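Local coordinates for spore germination protein B3 (Bacillus subtilis subsp. subtilis, PDB 3N54) that takes part in the spore's response to the germinative mixture of L-asparagine, glucose, fructose and potassium ions, as a lipoprotein component of a germinant receptor, at residues Thr203-Trp206 with Thr210-Gly213; Arg286-Val291 with Phe334-Ser339; Met216-Thr219 with Pro224-Phe227; Gly153-Tyr158 with Tyr163-Gln168; Thr234-Val239 with Ser307-Ile312. All blocks are in the same frame, centred on the assembly; numbering follows the deposited sequence.

Following the chain, contact 4 comes first: it closes the short loop between helix 152-160 and strand 165-172, in the N-terminal half. The other four belong to the C-terminal half. Contact 1 folds the loop after helix 198-208 back onto that helix, and contact 3 zips the hairpin of strands 215-220 and 223-240. These three follow one another in series. Contacts 5 and 2 are long-range and cross: 234-239 opens before 286-291, and 307-312 closes the first before 334-339 closes the second. Both lay a helix against the four-stranded sheet that holds the hairpin of contact 3. W206 touches M216 and F227, joining contacts 1 and 3, while Y163 meets D308, joining contacts 4 and 5.

Contact 1: residues Thr203-Trp206 with Thr210-Gly213; sequences TLSW and TIQG
S205 and T210 join hydroxyl to hydroxyl, OG to OG1 at 2.9 Å, a hydrogen bond in which either may be the donor. S205 reaches it with OG anti to its backbone N (chi1 -180°), while T210 sets OG1 between its own N and carbonyl carbon (chi1 53°), facing the helix. The carbonyl oxygen S205 O is shared by two successive amides: T210 N approaches to 3.0 Å and I211 N to 3.1 Å, both bent and weak, with angles at hydrogen of only 122-125°. Beyond these bonds comes the packing. I211 runs alongside W206, pointing the same way, and its terminal CD1 rests 3.9 Å from W206 CB, close to the CE3 side of the indole. Its CG2 branch lies 3.8 Å from W206 CA. The indole itself leads off into the core, where NE1 is hydrogen-bonded to T253 and the rings of W206 and F340 lie nearly parallel; I229 touches both W206 and I211. The contact thus finishes the C-terminal part of helix 198-208: S205 O takes the two amides, weakly, and S205 OG the threonine hydroxyl, and the isoleucine turns the loop's apolar side inward beside the tryptophan.

Contact 2: residues Arg286-Val291 with Phe334-Ser339; sequences RDVKQV and FKYDIS
V288 and Y336 meet through a CH-pi contact: the methyl CG1 of V288 sits over one face of the phenol ring, 3.9 Å from its centroid and 22° off the normal. It is displaced toward the rim, so its nearest ring atoms are CE1 and CZ of Y336, each at 3.7 Å. The two side chains approach from opposite directions, one from helix 271-299, the other from strand 333-342. With CG1 held between the backbone N and the carbonyl carbon (chi1 74°), V288 presents that methyl to the ring. The remaining apolar touch is slight: K289 brings only the aliphatic start of its chain, CG standing 4.3 Å from Y336 CE2. Replacing Y336 by an alanine would probably open a gap under V288 and strip its methyl of the aromatic surface. Between the two segments there is no polar bond; the helix bonds along itself, as in V291 N to D287 O, and K335 and D337 bond the neighbouring strand 245-258 through their backbones. The hold between 286-291 and 334-339 is therefore by van der Waals packing and a CH-pi contact, without charge pairing or hydrogen bonds.

Contact 3: residues Met216-Thr219 with Pro224-Phe227; sequences MPTT and PITF
T218 lays its methyl CG2 against the CG1 branch of I225, 3.7 Å apart, the two side chains running side by side in the same direction. I225 folds CG1 between its backbone N and carbonyl carbon (chi1 55°), which carries CD1 back over the neighbouring strand to within 4.0 Å of T218 CG2. On that same face stand M216 and F227, whose side chains lead away from each other beyond CB. This face is covered by helix 271-299: F280 meets M216, T218 and the ring of F227, while L276 packs on I225; W206 of helix 198-208 touches M216 and F227 as well. The two strands form a beta hairpin, 215-220 paired antiparallel with 223-240, and the first of them is an outermost strand of the four-stranded sheet. M216 with F227 and T218 with I225 are the hydrogen-bonded pairs, each closed by two backbone bonds; T218 N to I225 O is the straightest on the acceptor side, 2.8 Å long and nearly along the C=O axis. P217 with T226, between them, and T219 with P224, one step nearer the turn, are the non-hydrogen-bonded pairs, where the prolines need give no amide hydrogen. Their side chains occupy the other, more exposed face: T226 OG1 stands 3.8 Å from P217 CB, and T219 CG2 comes to 4.1 Å from P224 CA.

Contact 4: residues Gly153-Tyr158 with Tyr163-Gln168; sequences GRASVY and YSYLIQ
Y158 packs tightly on Y165: its CB sits 3.5 Å from Y165 CD1, and its ring atom CD1 lies over one face of the Y165 ring, 3.6 Å from Y165 CG. The planes are inclined at 46° with centroids 5.3 Å apart, an oblique pair. Y165 turns its ring toward the helix with CG between its backbone N and carbonyl carbon (chi1 58°). Beside this core, the backbone clasps the turn: Y163 N gives a hydrogen bond of 3.0 Å to Y158 O, tilted somewhat from the carbonyl plane, and the CB atoms of Y158 and Y163 stand 4.2 Å apart. The other side is looser. A155 comes no nearer than 4.1 Å, from its O to Y165 OH, with its CB 4.5 Å from Y165 CE2. At the far end of Y158 the hydroxyl OH takes a hydrogen bond from exposed R154, NH2 lying 2.9 Å away, with OH close to the guanidinium plane. An alanine in place of Y158 would probably bare the face of Y165 and deprive R154 of its hydroxyl partner. Around the turn, F305 meets the rings of both Y158 and Y163, and Y163 OH bonds D308 of helix 306-313. Helix 152-160 is thereby set against strand 165-172, whose backbone pairs with strands 105-109 and 177-186 on its flanks.

Contact 5: residues Thr234-Val239 with Ser307-Ile312; sequences TKIKPV and SDHIRI
H309, whose ring meets I236, follows D308, whose OD1 is held twice though it does not touch the strand: by a salt bridge to R311 NH2 at 3.6 Å, one turn along the helix, and by a hydrogen bond with Y163 OH. Across the contact itself the touching is apolar. I236 sends its terminal CD1 over one face of the H309 imidazole, 4.0 Å from the centroid and 20° off the normal, a CH-pi contact shifted toward the rim, with I236 CD1 3.8 Å from H309 NE2. The two side chains cross at about a right angle, the imidazole swung toward the strand with CG anti to the carbonyl carbon (chi1 -67°). P238 fills the next position: CB meets I310 CG2 at 3.6 Å, and CG lies equally near the carbonyl oxygen H309 O. The axes of 234-239 and 307-312 come within 8.3 Å at 65°, so one short patch carries the contact. F247 on neighbouring strand 245-258 touches I236, P238 and I310, closing the patch from the sheet side. D308 thus ties helix 306-313 to Y163 in the N-terminal half, whereas 307-312 touches strand 223-240 by methyl, imidazole and proline surfaces.

Contact 1: residues Thr203-Trp206 with Thr210-Gly213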
# COMPACT_ATOMS: atom_id res chain seq x y z
N THR A 203 2.62 -12.26 -7.38
CA THR A 203 1.87 -13.51 -7.31
C THR A 203 0.41 -13.26 -6.96
O THR A 203 -0.49 -13.75 -7.63
CB THR A 203 2.47 -14.46 -6.26
OG1 THR A 203 3.81 -14.79 -6.62
CG2 THR A 203 1.64 -15.73 -6.14
N LEU A 204 0.21 -12.48 -5.90
CA LEU A 204 -1.14 -12.18 -5.42
C LEU A 204 -1.93 -11.45 -6.48
O LEU A 204 -3.08 -11.79 -6.76
CB LEU A 204 -1.06 -11.36 -4.13
CG LEU A 204 -2.33 -11.24 -3.30
CD1 LEU A 204 -2.93 -12.61 -2.99
CD2 LEU A 204 -2.03 -10.46 -2.02
N SER A 205 -1.31 -10.45 -7.09
CA SER A 205 -1.94 -9.67 -8.15
C SER A 205 -2.28 -10.51 -9.39
O SER A 205 -3.28 -10.26 -10.06
CB SER A 205 -1.03 -8.52 -8.57
OG SER A 205 -1.65 -7.75 -9.60
N TRP A 206 -1.43 -11.51 -9.67
CA TRP A 206 -1.59 -12.40 -10.82
C TRP A 206 -2.83 -13.27 -10.64
O TRP A 206 -3.66 -13.38 -11.55
CB TRP A 206 -0.36 -13.30 -10.95
CG TRP A 206 -0.16 -14.00 -12.27
CD1 TRP A 206 -1.11 -14.57 -13.07
CD2 TRP A 206 1.10 -14.26 -12.90
NE1 TRP A 206 -0.52 -15.14 -14.18
CE2 TRP A 206 0.84 -14.96 -14.10
CE3 TRP A 206 2.43 -13.95 -12.58
CZ2 TRP A 206 1.85 -15.36 -14.97
CZ3 TRP A 206 3.44 -14.35 -13.45
CH2 TRP A 206 3.14 -15.05 -14.63
N THR A 210 -5.61 -8.68 -11.14
CA THR A 210 -5.30 -7.25 -11.21
C THR A 210 -3.94 -6.98 -11.85
O THR A 210 -3.55 -5.83 -11.99
CB THR A 210 -5.30 -6.64 -9.80
OG1 THR A 210 -4.44 -7.40 -8.94
CG2 THR A 210 -6.71 -6.62 -9.23
N ILE A 211 -3.22 -8.03 -12.24
CA ILE A 211 -1.90 -7.88 -12.84
C ILE A 211 -1.99 -7.33 -14.26
O ILE A 211 -2.90 -7.70 -15.01
CB ILE A 211 -1.13 -9.23 -12.86
CG1 ILE A 211 0.36 -9.01 -13.15
CG2 ILE A 211 -1.75 -10.19 -13.87
CD1 ILE A 211 1.25 -10.17 -12.71
N GLN A 212 -1.06 -6.46 -14.62
CA GLN A 212 -1.03 -5.88 -15.95
C GLN A 212 -0.00 -6.62 -16.79
O GLN A 212 -0.32 -7.16 -17.85
CB GLN A 212 -0.70 -4.38 -15.88
CG GLN A 212 -1.09 -3.59 -17.12
CD GLN A 212 -2.59 -3.39 -17.26
OE1 GLN A 212 -3.37 -3.75 -16.38
NE2 GLN A 212 -3.01 -2.81 -18.38
N GLY A 213 1.23 -6.65 -16.29
CA GLY A 213 2.32 -7.35 -16.95
C GLY A 213 3.26 -7.94 -15.91
O GLY A 213 3.02 -7.80 -14.71

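Contact 2: residues Arg286-Val291 with Phe334-Ser339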
# COMPACT_ATOMS: atom_id res chain seq x y z
N ARG A 286 1.92 -22.82 -6.02
CA ARG A 286 2.60 -22.97 -4.74
C ARG A 286 3.00 -21.61 -4.17
O ARG A 286 2.99 -21.41 -2.96
CB ARG A 286 3.80 -23.94 -4.83
CG ARG A 286 5.08 -23.40 -5.42
CD ARG A 286 6.17 -24.51 -5.42
NE ARG A 286 6.09 -25.34 -6.62
CZ ARG A 286 6.85 -25.20 -7.71
NH1 ARG A 286 7.80 -24.28 -7.80
NH2 ARG A 286 6.65 -26.02 -8.74
N ASP A 287 3.34 -20.66 -5.04
CA ASP A 287 3.68 -19.32 -4.58
C ASP A 287 2.47 -18.62 -3.97
O ASP A 287 2.60 -17.97 -2.93
CB ASP A 287 4.30 -18.49 -5.72
CG ASP A 287 5.69 -18.99 -6.12
OD1 ASP A 287 6.28 -19.80 -5.37
OD2 ASP A 287 6.20 -18.57 -7.18
N VAL A 288 1.29 -18.77 -4.57
CA VAL A 288 0.09 -18.11 -4.03
C VAL A 288 -0.35 -18.78 -2.72
O VAL A 288 -0.90 -18.12 -1.85
CB VAL A 288 -1.09 -18.04 -5.03
CG1 VAL A 288 -1.75 -19.41 -5.21
CG2 VAL A 288 -2.11 -17.02 -4.57
N LYS A 289 -0.11 -20.08 -2.59
CA LYS A 289 -0.44 -20.80 -1.35
C LYS A 289 0.36 -20.24 -0.17
O LYS A 289 -0.16 -20.12 0.93
CB LYS A 289 -0.20 -22.30 -1.50
CG LYS A 289 -1.31 -23.04 -2.25
CD LYS A 289 -1.04 -24.53 -2.29
CE LYS A 289 -2.16 -25.29 -2.98
NZ LYS A 289 -1.87 -26.76 -3.03
N GLN A 290 1.62 -19.91 -0.42
CA GLN A 290 2.48 -19.33 0.60
C GLN A 290 1.95 -17.94 1.01
O GLN A 290 1.84 -17.64 2.20
CB GLN A 290 3.92 -19.26 0.10
CG GLN A 290 4.96 -18.65 1.06
CD GLN A 290 5.03 -19.33 2.41
OE1 GLN A 290 4.15 -19.12 3.25
NE2 GLN A 290 6.10 -20.10 2.64
N VAL A 291 1.61 -17.11 0.02
CA VAL A 291 1.12 -15.76 0.28
C VAL A 291 -0.22 -15.80 1.02
O VAL A 291 -0.42 -15.09 2.00
CB VAL A 291 0.97 -14.93 -1.02
CG1 VAL A 291 0.39 -13.55 -0.71
CG2 VAL A 291 2.31 -14.80 -1.72
N PHE A 334 -9.07 -22.63 -0.52
CA PHE A 334 -8.92 -22.18 -1.90
C PHE A 334 -8.57 -23.34 -2.81
O PHE A 334 -7.76 -24.20 -2.46
CB PHE A 334 -7.82 -21.11 -1.98
CG PHE A 334 -8.15 -19.86 -1.21
CD1 PHE A 334 -7.90 -19.78 0.15
CD2 PHE A 334 -8.73 -18.76 -1.85
CE1 PHE A 334 -8.21 -18.63 0.86
CE2 PHE A 334 -9.04 -17.61 -1.14
CZ PHE A 334 -8.79 -17.54 0.22
N LYS A 335 -9.20 -23.36 -3.98
CA LYS A 335 -8.96 -24.36 -5.00
C LYS A 335 -8.63 -23.60 -6.27
O LYS A 335 -9.44 -22.81 -6.75
CB LYS A 335 -10.19 -25.24 -5.21
CG LYS A 335 -10.64 -26.01 -3.96
CD LYS A 335 -9.66 -27.10 -3.57
CE LYS A 335 -10.18 -27.95 -2.42
NZ LYS A 335 -10.37 -27.15 -1.17
N TYR A 336 -7.44 -23.84 -6.81
CA TYR A 336 -6.97 -23.09 -7.96
C TYR A 336 -7.01 -23.92 -9.23
O TYR A 336 -6.79 -25.13 -9.21
CB TYR A 336 -5.53 -22.61 -7.71
CG TYR A 336 -5.38 -21.83 -6.42
CD1 TYR A 336 -5.52 -20.45 -6.40
CD2 TYR A 336 -5.11 -22.48 -5.23
CE1 TYR A 336 -5.39 -19.73 -5.21
CE2 TYR A 336 -4.97 -21.78 -4.04
CZ TYR A 336 -5.11 -20.40 -4.04
OH TYR A 336 -4.98 -19.70 -2.86
N ASP A 337 -7.32 -23.26 -10.34
CA ASP A 337 -7.28 -23.87 -11.66
C ASP A 337 -6.50 -22.91 -12.54
O ASP A 337 -7.05 -21.93 -13.05
CB ASP A 337 -8.69 -24.13 -12.19
CG ASP A 337 -8.69 -24.87 -13.52
OD1 ASP A 337 -9.68 -25.59 -13.79
OD2 ASP A 337 -7.73 -24.74 -14.31
N ILE A 338 -5.21 -23.18 -12.70
CA ILE A 338 -4.33 -22.28 -13.42
C ILE A 338 -3.98 -22.86 -14.78
O ILE A 338 -3.53 -24.00 -14.87
CB ILE A 338 -3.05 -22.01 -12.60
CG1 ILE A 338 -3.43 -21.53 -11.19
CG2 ILE A 338 -2.19 -20.99 -13.30
CD1 ILE A 338 -2.26 -21.17 -10.32
N SER A 339 -4.20 -22.08 -15.82
CA SER A 339 -3.94 -22.51 -17.19
C SER A 339 -3.12 -21.46 -17.94
O SER A 339 -3.58 -20.34 -18.16
CB SER A 339 -5.26 -22.76 -17.92
OG SER A 339 -5.03 -23.20 -19.25

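Contact 3: residues Met216-Thr219 with Pro224-Phe227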
# COMPACT_ATOMS: atom_id res chain seq x y z
N MET A 216 7.65 -14.49 -15.02
CA MET A 216 7.91 -15.57 -14.06
C MET A 216 9.15 -16.33 -14.53
O MET A 216 9.09 -17.08 -15.50
CB MET A 216 6.72 -16.54 -13.97
CG MET A 216 6.99 -17.76 -13.09
SD MET A 216 5.70 -19.01 -13.14
CE MET A 216 4.37 -18.22 -12.27
N PRO A 217 10.29 -16.12 -13.85
CA PRO A 217 11.49 -16.89 -14.16
C PRO A 217 11.57 -18.14 -13.29
O PRO A 217 11.35 -18.07 -12.08
CB PRO A 217 12.63 -15.94 -13.80
CG PRO A 217 12.06 -15.05 -12.72
CD PRO A 217 10.55 -15.08 -12.84
N THR A 218 11.86 -19.28 -13.91
CA THR A 218 12.03 -20.52 -13.17
C THR A 218 12.96 -21.45 -13.95
O THR A 218 13.75 -20.97 -14.77
CB THR A 218 10.67 -21.19 -12.84
OG1 THR A 218 10.87 -22.28 -11.94
CG2 THR A 218 9.97 -21.67 -14.10
N THR A 219 12.90 -22.75 -13.68
CA THR A 219 13.76 -23.70 -14.37
C THR A 219 13.03 -24.98 -14.73
O THR A 219 12.03 -25.34 -14.12
CB THR A 219 14.98 -24.07 -13.49
OG1 THR A 219 14.51 -24.53 -12.22
CG2 THR A 219 15.90 -22.88 -13.29
N PRO A 224 17.20 -22.39 -17.19
CA PRO A 224 16.32 -21.23 -17.03
C PRO A 224 15.22 -21.13 -18.09
O PRO A 224 15.48 -21.28 -19.28
CB PRO A 224 17.29 -20.05 -17.16
CG PRO A 224 18.57 -20.57 -16.70
CD PRO A 224 18.62 -22.01 -17.14
N ILE A 225 14.00 -20.89 -17.63
CA ILE A 225 12.87 -20.62 -18.52
C ILE A 225 12.08 -19.46 -17.92
O ILE A 225 11.93 -19.37 -16.70
CB ILE A 225 11.97 -21.86 -18.75
CG1 ILE A 225 11.48 -22.45 -17.43
CG2 ILE A 225 12.72 -22.92 -19.55
CD1 ILE A 225 10.52 -23.61 -17.60
N THR A 226 11.62 -18.57 -18.78
CA THR A 226 10.85 -17.40 -18.34
C THR A 226 9.56 -17.28 -19.13
O THR A 226 9.54 -17.53 -20.34
CB THR A 226 11.67 -16.10 -18.48
OG1 THR A 226 12.83 -16.17 -17.63
CG2 THR A 226 10.85 -14.91 -18.06
N PHE A 227 8.49 -16.91 -18.43
CA PHE A 227 7.18 -16.74 -19.01
C PHE A 227 6.73 -15.29 -18.79
O PHE A 227 6.46 -14.89 -17.66
CB PHE A 227 6.19 -17.71 -18.36
CG PHE A 227 4.79 -17.61 -18.88
CD1 PHE A 227 4.41 -18.28 -20.03
CD2 PHE A 227 3.84 -16.85 -18.21
CE1 PHE A 227 3.11 -18.19 -20.51
CE2 PHE A 227 2.54 -16.76 -18.69
CZ PHE A 227 2.18 -17.43 -19.84

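Contact 4: residues Gly153-Tyr158 with Tyr163-Gln168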
# COMPACT_ATOMS: atom_id res chain seq x y z
N GLY A 153 -8.19 9.25 -3.20
CA GLY A 153 -9.62 9.02 -3.38
C GLY A 153 -10.04 7.65 -2.90
O GLY A 153 -10.91 7.52 -2.03
N ARG A 154 -9.39 6.63 -3.45
CA ARG A 154 -9.69 5.25 -3.09
C ARG A 154 -9.28 4.89 -1.67
O ARG A 154 -10.08 4.29 -0.94
CB ARG A 154 -9.02 4.28 -4.06
CG ARG A 154 -9.71 4.20 -5.40
CD ARG A 154 -9.15 3.07 -6.24
NE ARG A 154 -10.05 2.75 -7.35
CZ ARG A 154 -10.92 1.74 -7.36
NH1 ARG A 154 -11.70 1.57 -8.43
NH2 ARG A 154 -11.03 0.89 -6.33
N ALA A 155 -8.05 5.23 -1.29
CA ALA A 155 -7.54 4.86 0.03
C ALA A 155 -8.46 5.37 1.14
O ALA A 155 -8.78 4.64 2.07
CB ALA A 155 -6.12 5.37 0.23
N SER A 156 -8.90 6.62 1.03
CA SER A 156 -9.79 7.19 2.03
C SER A 156 -11.13 6.46 2.08
O SER A 156 -11.66 6.22 3.15
CB SER A 156 -10.03 8.67 1.79
OG SER A 156 -10.74 9.22 2.90
N VAL A 157 -11.67 6.11 0.92
CA VAL A 157 -12.93 5.38 0.88
C VAL A 157 -12.76 3.97 1.49
O VAL A 157 -13.64 3.51 2.21
CB VAL A 157 -13.51 5.32 -0.56
CG1 VAL A 157 -14.58 4.25 -0.68
CG2 VAL A 157 -14.09 6.69 -0.94
N TYR A 158 -11.62 3.33 1.25
CA TYR A 158 -11.34 2.02 1.85
C TYR A 158 -11.35 2.09 3.37
O TYR A 158 -11.98 1.27 4.03
CB TYR A 158 -9.99 1.44 1.39
CG TYR A 158 -9.85 1.10 -0.08
CD1 TYR A 158 -8.59 1.04 -0.66
CD2 TYR A 158 -10.97 0.84 -0.88
CE1 TYR A 158 -8.44 0.71 -2.01
CE2 TYR A 158 -10.82 0.51 -2.22
CZ TYR A 158 -9.55 0.45 -2.78
OH TYR A 158 -9.39 0.13 -4.11
N TYR A 163 -12.41 -1.54 4.97
CA TYR A 163 -11.67 -2.48 4.13
C TYR A 163 -10.20 -2.51 4.48
O TYR A 163 -9.61 -1.47 4.79
CB TYR A 163 -11.79 -2.13 2.66
CG TYR A 163 -13.12 -2.49 2.05
CD1 TYR A 163 -13.34 -3.77 1.54
CD2 TYR A 163 -14.15 -1.58 2.00
CE1 TYR A 163 -14.56 -4.11 0.99
CE2 TYR A 163 -15.36 -1.91 1.46
CZ TYR A 163 -15.57 -3.18 0.95
OH TYR A 163 -16.78 -3.50 0.40
N SER A 164 -9.63 -3.71 4.46
CA SER A 164 -8.19 -3.88 4.48
C SER A 164 -7.75 -3.72 3.03
O SER A 164 -8.52 -4.02 2.11
CB SER A 164 -7.77 -5.24 5.02
OG SER A 164 -8.03 -5.35 6.41
N TYR A 165 -6.53 -3.25 2.81
CA TYR A 165 -6.05 -3.03 1.45
C TYR A 165 -4.54 -2.95 1.38
O TYR A 165 -3.85 -2.88 2.41
CB TYR A 165 -6.66 -1.74 0.87
CG TYR A 165 -6.37 -0.50 1.68
CD1 TYR A 165 -7.17 -0.16 2.76
CD2 TYR A 165 -5.30 0.33 1.36
CE1 TYR A 165 -6.91 0.98 3.51
CE2 TYR A 165 -5.03 1.47 2.11
CZ TYR A 165 -5.84 1.79 3.17
OH TYR A 165 -5.58 2.92 3.92
N LEU A 166 -4.02 -2.98 0.15
CA LEU A 166 -2.60 -2.89 -0.08
C LEU A 166 -2.22 -1.49 -0.56
O LEU A 166 -3.02 -0.80 -1.19
CB LEU A 166 -2.16 -3.93 -1.10
CG LEU A 166 -2.38 -5.41 -0.76
CD1 LEU A 166 -1.98 -6.31 -1.94
CD2 LEU A 166 -1.64 -5.83 0.51
N ILE A 167 -1.00 -1.10 -0.26
CA ILE A 167 -0.42 0.15 -0.68
C ILE A 167 0.99 -0.14 -1.21
O ILE A 167 1.75 -0.83 -0.55
CB ILE A 167 -0.37 1.14 0.49
CG1 ILE A 167 0.32 2.44 0.10
CG2 ILE A 167 0.34 0.50 1.67
CD1 ILE A 167 0.25 3.51 1.19
N GLN A 168 1.32 0.36 -2.40
CA GLN A 168 2.64 0.16 -2.99
C GLN A 168 3.73 0.59 -2.02
O GLN A 168 3.66 1.68 -1.46
CB GLN A 168 2.81 0.97 -4.27
CG GLN A 168 4.19 0.86 -4.92
CD GLN A 168 4.48 -0.54 -5.43
OE1 GLN A 168 3.76 -1.05 -6.27
NE2 GLN A 168 5.57 -1.15 -4.93

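Contact 5: residues Thr234-Val239 with Ser307-Ile312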
# COMPACT_ATOMS: atom_id res chain seq x y z
N THR A 234 -8.92 -13.66 -14.54
CA THR A 234 -9.26 -14.48 -13.39
C THR A 234 -10.76 -14.51 -13.13
O THR A 234 -11.42 -13.47 -13.15
CB THR A 234 -8.55 -13.98 -12.11
OG1 THR A 234 -7.15 -14.29 -12.18
CG2 THR A 234 -9.15 -14.63 -10.87
N LYS A 235 -11.29 -15.71 -12.88
CA LYS A 235 -12.68 -15.88 -12.48
C LYS A 235 -12.70 -16.49 -11.09
O LYS A 235 -12.01 -17.48 -10.84
CB LYS A 235 -13.44 -16.77 -13.47
CG LYS A 235 -13.78 -16.10 -14.79
CD LYS A 235 -14.69 -16.98 -15.64
CE LYS A 235 -15.17 -16.26 -16.91
NZ LYS A 235 -15.97 -15.03 -16.62
N ILE A 236 -13.47 -15.89 -10.18
CA ILE A 236 -13.56 -16.36 -8.81
C ILE A 236 -14.99 -16.77 -8.49
O ILE A 236 -15.90 -15.97 -8.58
CB ILE A 236 -13.12 -15.28 -7.81
CG1 ILE A 236 -11.68 -14.84 -8.09
CG2 ILE A 236 -13.25 -15.79 -6.39
CD1 ILE A 236 -11.14 -13.84 -7.09
N LYS A 237 -15.16 -18.03 -8.09
CA LYS A 237 -16.47 -18.58 -7.75
C LYS A 237 -16.45 -19.10 -6.32
O LYS A 237 -15.95 -20.20 -6.06
CB LYS A 237 -16.85 -19.69 -8.73
CG LYS A 237 -18.25 -20.25 -8.52
CD LYS A 237 -18.61 -21.29 -9.57
CE LYS A 237 -20.06 -21.73 -9.43
NZ LYS A 237 -20.45 -22.74 -10.46
N PRO A 238 -16.98 -18.32 -5.36
CA PRO A 238 -17.06 -18.80 -3.99
C PRO A 238 -18.27 -19.71 -3.77
O PRO A 238 -19.36 -19.39 -4.23
CB PRO A 238 -17.21 -17.52 -3.17
CG PRO A 238 -17.84 -16.55 -4.09
CD PRO A 238 -17.35 -16.90 -5.47
N VAL A 239 -18.05 -20.83 -3.08
CA VAL A 239 -19.12 -21.77 -2.74
C VAL A 239 -19.08 -22.02 -1.24
O VAL A 239 -18.02 -22.32 -0.69
CB VAL A 239 -18.95 -23.11 -3.47
CG1 VAL A 239 -20.06 -24.07 -3.09
CG2 VAL A 239 -18.92 -22.91 -4.98
N SER A 307 -13.78 -10.53 -0.04
CA SER A 307 -15.10 -10.32 0.56
C SER A 307 -16.17 -9.92 -0.45
O SER A 307 -17.31 -10.36 -0.37
CB SER A 307 -15.01 -9.23 1.63
OG SER A 307 -14.45 -8.05 1.09
N ASP A 308 -15.80 -9.07 -1.41
CA ASP A 308 -16.75 -8.58 -2.41
C ASP A 308 -17.35 -9.68 -3.27
O ASP A 308 -18.49 -9.58 -3.71
CB ASP A 308 -16.09 -7.51 -3.30
CG ASP A 308 -15.86 -6.20 -2.56
OD1 ASP A 308 -16.53 -5.96 -1.53
OD2 ASP A 308 -15.01 -5.41 -3.03
N HIS A 309 -16.58 -10.74 -3.51
CA HIS A 309 -17.06 -11.84 -4.35
C HIS A 309 -18.15 -12.67 -3.66
O HIS A 309 -19.08 -13.14 -4.33
CB HIS A 309 -15.90 -12.72 -4.80
CG HIS A 309 -14.97 -12.02 -5.74
ND1 HIS A 309 -15.19 -11.96 -7.10
CD2 HIS A 309 -13.84 -11.31 -5.51
CE1 HIS A 309 -14.22 -11.26 -7.67
NE2 HIS A 309 -13.39 -10.86 -6.72
N ILE A 310 -18.07 -12.83 -2.34
CA ILE A 310 -19.13 -13.54 -1.62
C ILE A 310 -20.34 -12.63 -1.40
O ILE A 310 -21.45 -13.11 -1.23
CB ILE A 310 -18.65 -14.16 -0.28
CG1 ILE A 310 -18.30 -13.09 0.76
CG2 ILE A 310 -17.44 -15.08 -0.51
CD1 ILE A 310 -17.96 -13.68 2.10
N ARG A 311 -20.12 -11.31 -1.40
CA ARG A 311 -21.22 -10.35 -1.29
C ARG A 311 -22.14 -10.44 -2.52
O ARG A 311 -23.36 -10.40 -2.40
CB ARG A 311 -20.69 -8.92 -1.12
CG ARG A 311 -21.77 -7.84 -1.12
CD ARG A 311 -21.20 -6.45 -0.80
NE ARG A 311 -20.14 -6.06 -1.73
CZ ARG A 311 -20.33 -5.61 -2.97
NH1 ARG A 311 -21.56 -5.49 -3.47
NH2 ARG A 311 -19.29 -5.28 -3.72
N ILE A 312 -21.53 -10.57 -3.70
CA ILE A 312 -22.26 -10.64 -4.96
C ILE A 312 -22.91 -12.01 -5.17
O ILE A 312 -24.09 -12.10 -5.51
CB ILE A 312 -21.35 -10.32 -6.17
CG1 ILE A 312 -20.75 -8.91 -6.05
CG2 ILE A 312 -22.13 -10.41 -7.48
CD1 ILE A 312 -19.67 -8.61 -7.07